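Local coordinates for protein putative branched-chain amino acid ABC transporter (Rhodospirillum rubrum ATCC 11170, PDB 3HUT) that probably binds a branched-chain or related amino acid outside the cytoplasmic membrane and delivers it to an ABC transporter for uptake, at residues Ala119-Ala131 with Trp151-Phe163. Residues are numbered along the deposited sequence; the frame is centred on the assembly and turned at random.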
loop_
_atom_site.group_PDB
_atom_site.type_symbol
_atom_site.label_atom_id
_atom_site.label_comp_id
_atom_site.label_asym_id
_atom_site.label_seq_id
_atom_site.Cartn_x
_atom_site.Cartn_y
_atom_site.Cartn_z
ATOM N N ALA A 119 7.439 1.697 1.263
ATOM C CA ALA A 119 6.551 2.836 1.085
ATOM C C ALA A 119 5.108 2.429 1.357
ATOM O O ALA A 119 4.270 3.265 1.690
ATOM C CB ALA A 119 6.681 3.382 -0.330
ATOM N N ILE A 120 4.833 1.136 1.228
ATOM C CA ILE A 120 3.497 0.592 1.443
ATOM C C ILE A 120 3.389 0.095 2.888
ATOM O O ILE A 120 4.394 0.014 3.590
ATOM C CB ILE A 120 3.248 -0.582 0.468
ATOM C CG1 ILE A 120 1.763 -0.943 0.413
ATOM C CG2 ILE A 120 4.061 -1.789 0.910
ATOM C CD1 ILE A 120 1.425 -1.887 -0.741
ATOM N N THR A 121 2.176 -0.214 3.342
ATOM C CA THR A 121 1.989 -0.726 4.704
ATOM C C THR A 121 1.765 -2.224 4.588
ATOM O O THR A 121 1.517 -2.726 3.493
ATOM C CB THR A 121 0.741 -0.121 5.393
ATOM O OG1 THR A 121 -0.436 -0.527 4.685
ATOM C CG2 THR A 121 0.808 1.402 5.407
ATOM N N THR A 122 1.860 -2.944 5.700
ATOM C CA THR A 122 1.613 -4.381 5.666
ATOM C C THR A 122 0.102 -4.565 5.510
ATOM O O THR A 122 -0.677 -3.662 5.828
ATOM C CB THR A 122 2.050 -5.069 6.967
ATOM O OG1 THR A 122 1.270 -4.561 8.054
ATOM C CG2 THR A 122 3.527 -4.819 7.235
ATOM N N PRO A 123 -0.335 -5.734 5.016
ATOM C CA PRO A 123 -1.764 -6.003 4.829
ATOM C C PRO A 123 -2.574 -5.880 6.117
ATOM O O PRO A 123 -3.720 -5.436 6.101
ATOM C CB PRO A 123 -1.778 -7.430 4.289
ATOM C CG PRO A 123 -0.478 -7.524 3.552
ATOM C CD PRO A 123 0.478 -6.851 4.506
ATOM N N ALA A 124 -1.967 -6.269 7.230
ATOM C CA ALA A 124 -2.641 -6.233 8.522
ATOM C C ALA A 124 -2.920 -4.829 9.060
ATOM O O ALA A 124 -3.838 -4.647 9.865
ATOM C CB ALA A 124 -1.834 -7.024 9.543
ATOM N N PHE A 125 -2.136 -3.848 8.614
ATOM C CA PHE A 125 -2.281 -2.465 9.070
ATOM C C PHE A 125 -3.707 -1.911 9.052
ATOM O O PHE A 125 -4.095 -1.165 9.951
ATOM C CB PHE A 125 -1.393 -1.525 8.245
ATOM C CG PHE A 125 -1.484 -0.081 8.673
ATOM C CD1 PHE A 125 -0.840 0.357 9.825
ATOM C CD2 PHE A 125 -2.265 0.822 7.958
ATOM C CE1 PHE A 125 -0.977 1.672 10.262
ATOM C CE2 PHE A 125 -2.409 2.139 8.386
ATOM C CZ PHE A 125 -1.764 2.565 9.541
ATOM N N GLU A 126 -4.488 -2.257 8.036
ATOM C CA GLU A 126 -5.853 -1.738 7.957
ATOM C C GLU A 126 -6.783 -2.325 9.016
ATOM O O GLU A 126 -7.810 -1.728 9.332
ATOM C CB GLU A 126 -6.453 -1.978 6.566
ATOM C CG GLU A 126 -6.604 -3.436 6.188
ATOM C CD GLU A 126 -7.340 -3.619 4.873
ATOM O OE1 GLU A 126 -7.652 -2.601 4.218
ATOM O OE2 GLU A 126 -7.601 -4.778 4.494
ATOM N N GLY A 127 -6.421 -3.483 9.562
ATOM C CA GLY A 127 -7.256 -4.110 10.575
ATOM C C GLY A 127 -7.570 -3.202 11.752
ATOM O O GLY A 127 -8.727 -2.860 11.983
ATOM N N PRO A 128 -6.554 -2.807 12.534
ATOM C CA PRO A 128 -6.766 -1.929 13.686
ATOM C C PRO A 128 -7.370 -0.586 13.269
ATOM O O PRO A 128 -8.182 -0.010 13.988
ATOM C CB PRO A 128 -5.363 -1.775 14.263
ATOM C CG PRO A 128 -4.717 -3.090 13.925
ATOM C CD PRO A 128 -5.169 -3.311 12.503
ATOM N N ASN A 129 -6.967 -0.088 12.106
ATOM C CA ASN A 129 -7.488 1.182 11.613
ATOM C C ASN A 129 -9.006 1.119 11.464
ATOM O O ASN A 129 -9.728 2.013 11.914
ATOM C CB ASN A 129 -6.854 1.527 10.259
ATOM C CG ASN A 129 -7.384 2.830 9.675
ATOM O OD1 ASN A 129 -8.413 2.852 8.992
ATOM N ND2 ASN A 129 -6.689 3.925 9.955
ATOM N N ASN A 130 -9.490 0.044 10.850
ATOM C CA ASN A 130 -10.920 -0.105 10.633
ATOM C C ASN A 130 -11.685 -0.489 11.885
ATOM O O ASN A 130 -12.862 -0.148 12.031
ATOM C CB ASN A 130 -11.169 -1.105 9.507
ATOM C CG ASN A 130 -10.643 -0.604 8.183
ATOM O OD1 ASN A 130 -10.517 0.608 7.985
ATOM N ND2 ASN A 130 -10.334 -1.519 7.267
ATOM N N ALA A 131 -11.032 -1.194 12.799
ATOM C CA ALA A 131 -11.719 -1.553 14.036
ATOM C C ALA A 131 -11.956 -0.255 14.810
ATOM O O ALA A 131 -13.050 -0.021 15.324
ATOM C CB ALA A 131 -10.876 -2.522 14.854
ATOM N N TRP A 151 -3.270 -12.129 3.295
ATOM C CA TRP A 151 -3.653 -10.778 3.688
ATOM C C TRP A 151 -5.041 -10.764 4.329
ATOM O O TRP A 151 -5.313 -9.960 5.221
ATOM C CB TRP A 151 -3.623 -9.821 2.485
ATOM C CG TRP A 151 -4.574 -10.173 1.374
ATOM C CD1 TRP A 151 -4.334 -11.006 0.315
ATOM C CD2 TRP A 151 -5.926 -9.720 1.230
ATOM N NE1 TRP A 151 -5.454 -11.099 -0.477
ATOM C CE2 TRP A 151 -6.447 -10.320 0.062
ATOM C CE3 TRP A 151 -6.752 -8.866 1.978
ATOM C CZ2 TRP A 151 -7.756 -10.093 -0.382
ATOM C CZ3 TRP A 151 -8.059 -8.640 1.537
ATOM C CH2 TRP A 151 -8.544 -9.255 0.366
ATOM N N GLY A 152 -5.913 -11.658 3.875
ATOM C CA GLY A 152 -7.251 -11.726 4.433
ATOM C C GLY A 152 -7.232 -12.181 5.883
ATOM O O GLY A 152 -7.888 -11.589 6.738
ATOM N N LEU A 153 -6.467 -13.230 6.167
ATOM C CA LEU A 153 -6.380 -13.753 7.526
ATOM C C LEU A 153 -5.650 -12.812 8.478
ATOM O O LEU A 153 -6.091 -12.601 9.606
ATOM C CB LEU A 153 -5.690 -15.120 7.524
ATOM C CG LEU A 153 -6.456 -16.265 6.852
ATOM C CD1 LEU A 153 -5.581 -17.517 6.804
ATOM C CD2 LEU A 153 -7.740 -16.545 7.616
ATOM N N SER A 154 -4.538 -12.239 8.025
ATOM C CA SER A 154 -3.766 -11.336 8.867
ATOM C C SER A 154 -4.550 -10.066 9.198
ATOM O O SER A 154 -4.533 -9.605 10.337
ATOM C CB SER A 154 -2.450 -10.961 8.180
ATOM O OG SER A 154 -2.693 -10.211 7.003
ATOM N N SER A 155 -5.244 -9.504 8.211
ATOM C CA SER A 155 -6.006 -8.290 8.455
ATOM C C SER A 155 -7.253 -8.570 9.295
ATOM O O SER A 155 -7.625 -7.766 10.144
ATOM C CB SER A 155 -6.388 -7.620 7.129
ATOM O OG SER A 155 -7.278 -8.419 6.376
ATOM N N ALA A 156 -7.892 -9.714 9.072
ATOM C CA ALA A 156 -9.088 -10.064 9.835
ATOM C C ALA A 156 -8.739 -10.306 11.301
ATOM O O ALA A 156 -9.471 -9.894 12.197
ATOM C CB ALA A 156 -9.752 -11.313 9.238
ATOM N N GLN A 157 -7.620 -10.982 11.540
ATOM C CA GLN A 157 -7.173 -11.274 12.897
ATOM C C GLN A 157 -6.816 -9.970 13.612
ATOM O O GLN A 157 -7.183 -9.769 14.767
ATOM C CB GLN A 157 -5.966 -12.216 12.849
ATOM C CG GLN A 157 -5.306 -12.525 14.188
ATOM C CD GLN A 157 -6.265 -13.106 15.210
ATOM O OE1 GLN A 157 -7.170 -13.871 14.871
ATOM N NE2 GLN A 157 -6.061 -12.755 16.474
ATOM N N ALA A 158 -6.113 -9.078 12.918
ATOM C CA ALA A 158 -5.725 -7.796 13.501
ATOM C C ALA A 158 -6.968 -6.950 13.787
ATOM O O ALA A 158 -7.031 -6.239 14.798
ATOM C CB ALA A 158 -4.783 -7.058 12.561
ATOM N N PHE A 159 -7.957 -7.035 12.896
ATOM C CA PHE A 159 -9.201 -6.292 13.077
ATOM C C PHE A 159 -9.941 -6.810 14.306
ATOM O O PHE A 159 -10.333 -6.034 15.174
ATOM C CB PHE A 159 -10.122 -6.440 11.862
ATOM C CG PHE A 159 -11.512 -5.887 12.086
ATOM C CD1 PHE A 159 -11.784 -4.538 11.874
ATOM C CD2 PHE A 159 -12.533 -6.709 12.567
ATOM C CE1 PHE A 159 -13.045 -4.011 12.137
ATOM C CE2 PHE A 159 -13.804 -6.193 12.837
ATOM C CZ PHE A 159 -14.060 -4.839 12.623
ATOM N N ARG A 160 -10.145 -8.122 14.371
ATOM C CA ARG A 160 -10.853 -8.706 15.506
ATOM C C ARG A 160 -10.172 -8.353 16.829
ATOM O O ARG A 160 -10.828 -7.925 17.781
ATOM C CB ARG A 160 -10.957 -10.229 15.352
ATOM C CG ARG A 160 -11.863 -10.685 14.201
ATOM C CD ARG A 160 -12.125 -12.188 14.267
ATOM N NE ARG A 160 -10.883 -12.939 14.149
ATOM C CZ ARG A 160 -10.421 -13.451 13.015
ATOM N NH1 ARG A 160 -11.110 -13.308 11.889
ATOM N NH2 ARG A 160 -9.255 -14.085 13.005
ATOM N N LYS A 161 -8.854 -8.510 16.880
ATOM C CA LYS A 161 -8.110 -8.205 18.096
ATOM C C LYS A 161 -8.291 -6.746 18.512
ATOM O O LYS A 161 -8.522 -6.452 19.683
ATOM C CB LYS A 161 -6.623 -8.506 17.892
ATOM C CG LYS A 161 -5.801 -8.428 19.165
ATOM C CD LYS A 161 -4.351 -8.811 18.916
ATOM C CE LYS A 161 -3.549 -8.781 20.208
ATOM N NZ LYS A 161 -2.130 -9.177 19.995
ATOM N N ALA A 162 -8.189 -5.834 17.549
ATOM C CA ALA A 162 -8.337 -4.406 17.831
ATOM C C ALA A 162 -9.747 -4.053 18.291
ATOM O O ALA A 162 -9.934 -3.222 19.186
ATOM C CB ALA A 162 -7.979 -3.590 16.594
ATOM N N PHE A 163 -10.740 -4.680 17.671
ATOM C CA PHE A 163 -12.132 -4.415 18.014
ATOM C C PHE A 163 -12.428 -4.860 19.450
ATOM O O PHE A 163 -13.006 -4.108 20.235
ATOM C CB PHE A 163 -13.048 -5.149 17.028
ATOM C CG PHE A 163 -14.465 -4.650 17.015
ATOM C CD1 PHE A 163 -14.766 -3.369 16.555
ATOM C CD2 PHE A 163 -15.507 -5.476 17.426
ATOM C CE1 PHE A 163 -16.088 -2.920 16.505
ATOM C CE2 PHE A 163 -16.832 -5.036 17.379
ATOM C CZ PHE A 163 -17.120 -3.755 16.916
HETATM O O HOH W 1 -9.198 -6.379 5.900
#
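Ala131 sets its CB against helix 151-163, 3.5 Å from Ala162 CB. The same methyl also meets the backbone N and the CB of Phe163. Phe159 also packs against Ala131. Its CG lies anti to the backbone N (chi1 170°), which lays the ring along helix 126-131. Phe159 CE1 comes to 3.4 Å from Ala131 CA, an oblique approach. Gly127 O sits at the ring edge, near its plane, 3.5 Å from Phe159 CD1. The ring also stacks with Tyr199 and touches Val142 and Val144 of strand 141-147.

The backbones come close at two places: Gly127 CA is 3.8 Å from Phe159 CA, and Ala124 CA is 3.9 Å from Ser155 CA. Gly127 CA also packs on Ser155 O at 3.7 Å. Ala158 CB packs against both Ala124 O and Pro128 CD. The helix axes approach to 7.0 Å and cross at -38°.

At the start of the contact, Pro123 CB rests on Trp151 CB at 3.5 Å. Ser155 CB touches Pro123 O. Ser155 OG, between the backbone N and carbonyl carbon (chi1 65°), bonds back to Trp151 O. A water donates to both Ser155 OG and Glu126 OE2, bridging the two segments. The Glu126 carboxylate also bonds Ser226 and Ser227.

Both helices belong to one lobe of the periplasmic binding protein fold, and residues 119-125 lead in from the other lobe's sheet. Small residues and backbone give a close, mainly apolar helix pair, with one water-bridged polar link toward the N-terminal end of the contact.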